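Local coordinates for 4-oxalocrotonate decarboxylase NahK (Pseudomonas putida, PDB 5D2K), which catalyses the metal-assisted decarboxylation of (3E)-2-oxohex-3-enedioate to 2-oxopent-4-enoate and carbon dioxide in naphthalene degradation, at residues Val119-Pro124 / Glu229-Gly234. The protein carries 1 engineered substitution. Numbering follows the deposited sequence.
Sequences VVTKAP and EHIPAG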
loop_
_atom_site.group_PDB
_atom_site.type_symbol
_atom_site.label_atom_id
_atom_site.label_comp_id
_atom_site.label_asym_id
_atom_site.label_seq_id
_atom_site.Cartn_x
_atom_site.Cartn_y
_atom_site.Cartn_z
ATOM N N VAL A 119 -10.573 -3.971 1.064
ATOM C CA VAL A 119 -12.009 -3.755 1.232
ATOM C C VAL A 119 -12.452 -2.597 0.360
ATOM O O VAL A 119 -11.647 -1.737 -0.003
ATOM C CB VAL A 119 -12.406 -3.458 2.711
ATOM C CG1 VAL A 119 -12.051 -4.634 3.608
ATOM C CG2 VAL A 119 -11.752 -2.163 3.211
ATOM N N VAL A 120 -13.731 -2.597 -0.003
ATOM C CA VAL A 120 -14.361 -1.420 -0.595
ATOM C C VAL A 120 -15.432 -0.962 0.371
ATOM O O VAL A 120 -16.224 -1.768 0.835
ATOM C CB VAL A 120 -14.960 -1.727 -1.993
ATOM C CG1 VAL A 120 -15.851 -0.589 -2.472
ATOM C CG2 VAL A 120 -13.838 -1.947 -2.995
ATOM N N THR A 121 -15.440 0.327 0.701
ATOM C CA THR A 121 -16.400 0.842 1.673
ATOM C C THR A 121 -17.691 1.292 0.997
ATOM O O THR A 121 -17.695 1.586 -0.196
ATOM C CB THR A 121 -15.829 2.030 2.469
ATOM O OG1 THR A 121 -15.668 3.171 1.604
ATOM C CG2 THR A 121 -14.487 1.662 3.094
ATOM N N LYS A 122 -18.775 1.361 1.773
ATOM C CA LYS A 122 -20.052 1.878 1.254
ATOM C C LYS A 122 -20.643 3.006 2.106
ATOM O O LYS A 122 -21.773 3.428 1.878
ATOM C CB LYS A 122 -21.082 0.748 1.111
ATOM C CG LYS A 122 -21.325 -0.077 2.369
ATOM C CD LYS A 122 -22.401 -1.125 2.103
ATOM C CE LYS A 122 -22.586 -2.047 3.286
ATOM N NZ LYS A 122 -23.730 -2.981 3.040
ATOM N N ALA A 123 -19.874 3.483 3.079
ATOM C CA ALA A 123 -20.266 4.617 3.911
ATOM C C ALA A 123 -19.013 5.348 4.346
ATOM O O ALA A 123 -17.968 4.725 4.485
ATOM C CB ALA A 123 -21.058 4.150 5.124
ATOM N N PRO A 124 -19.100 6.670 4.551
ATOM C CA PRO A 124 -17.882 7.379 4.958
ATOM C C PRO A 124 -17.383 6.982 6.341
ATOM O O PRO A 124 -18.173 6.625 7.229
ATOM C CB PRO A 124 -18.295 8.855 4.942
ATOM C CG PRO A 124 -19.783 8.865 4.934
ATOM C CD PRO A 124 -20.266 7.559 4.410
ATOM N N GLU A 229 -8.744 14.989 6.895
ATOM C CA GLU A 229 -9.237 14.154 5.800
ATOM C C GLU A 229 -10.012 12.961 6.343
ATOM O O GLU A 229 -9.940 12.674 7.541
ATOM C CB GLU A 229 -8.076 13.657 4.938
ATOM C CG GLU A 229 -7.204 14.765 4.356
ATOM C CD GLU A 229 -7.872 15.518 3.218
ATOM O OE1 GLU A 229 -8.861 15.016 2.651
ATOM O OE2 GLU A 229 -7.390 16.619 2.884
ATOM N N HIS A 230 -10.739 12.265 5.469
ATOM C CA HIS A 230 -11.455 11.059 5.886
ATOM C C HIS A 230 -11.522 10.046 4.746
ATOM O O HIS A 230 -10.958 10.269 3.669
ATOM C CB HIS A 230 -12.867 11.402 6.381
ATOM C CG HIS A 230 -13.803 11.834 5.296
ATOM N ND1 HIS A 230 -13.817 13.122 4.800
ATOM C CD2 HIS A 230 -14.754 11.154 4.613
ATOM C CE1 HIS A 230 -14.742 13.213 3.860
ATOM N NE2 HIS A 230 -15.324 12.035 3.725
ATOM N N ILE A 231 -12.189 8.922 4.991
ATOM C CA ILE A 231 -12.374 7.921 3.951
ATOM C C ILE A 231 -13.760 8.047 3.344
ATOM O O ILE A 231 -14.745 7.696 3.984
ATOM C CB ILE A 231 -12.213 6.490 4.501
ATOM C CG1 ILE A 231 -10.954 6.366 5.366
ATOM C CG2 ILE A 231 -12.186 5.479 3.355
ATOM C CD1 ILE A 231 -10.845 4.998 6.059
ATOM N N PRO A 232 -13.858 8.560 2.112
ATOM C CA PRO A 232 -15.191 8.648 1.499
ATOM C C PRO A 232 -15.819 7.277 1.235
ATOM O O PRO A 232 -15.113 6.273 1.093
ATOM C CB PRO A 232 -14.918 9.388 0.177
ATOM C CG PRO A 232 -13.606 10.092 0.393
ATOM C CD PRO A 232 -12.814 9.166 1.266
ATOM N N ALA A 233 -17.145 7.226 1.193
ATOM C CA ALA A 233 -17.825 6.018 0.737
ATOM C C ALA A 233 -17.306 5.633 -0.635
ATOM O O ALA A 233 -17.049 6.501 -1.478
ATOM C CB ALA A 233 -19.329 6.236 0.688
ATOM N N GLY A 234 -17.149 4.332 -0.853
ATOM C CA GLY A 234 -16.745 3.817 -2.149
ATOM C C GLY A 234 -15.248 3.717 -2.340
ATOM O O GLY A 234 -14.777 3.545 -3.461
HETATM O O HOH W 1 -15.282 4.819 3.847
#
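Thr121, the last residue of strand 112-121, meets Gly234 where that strand ends and the loop leading into its antiparallel neighbour 236-238 passes beside it. The Gly234 N-H is shared between two oxygens of the threonine. It gives a weak, bent bond to the carbonyl O of Thr121 (2.9 Å, 129° at the hydrogen) and another weak one to OG1 of the same residue at 3.1 Å. With chi1 at 68°, OG1 sits between the backbone N and the carbonyl carbon of Thr121, turned to the loop. A buried side chain, Thr121 also takes the backbone N-H of Thr235 on OG1, while its CG2 lies 4.5 Å from Ile231 CG2. Ile231 also touches Leu220 and Leu224 of helix 213-225. One water bridges the two segments: it lies 2.8 Å from Thr121 OG1 and can donate to Ala123 O and Ile231 O, though it has more acceptors in reach than protons. The outer side is looser. Ala233 CB rests on the backbone of Ala123, 3.7 Å from its N, and only lightly on Pro124 CD; Pro124 CA makes a bent CA-H...O contact with Ile231 O (3.3 Å), and Pro124 CB approaches the His230 ring obliquely. One hydroxyl and one water thus tie together backbone groups of both segments, through bonds that are individually weak or shared.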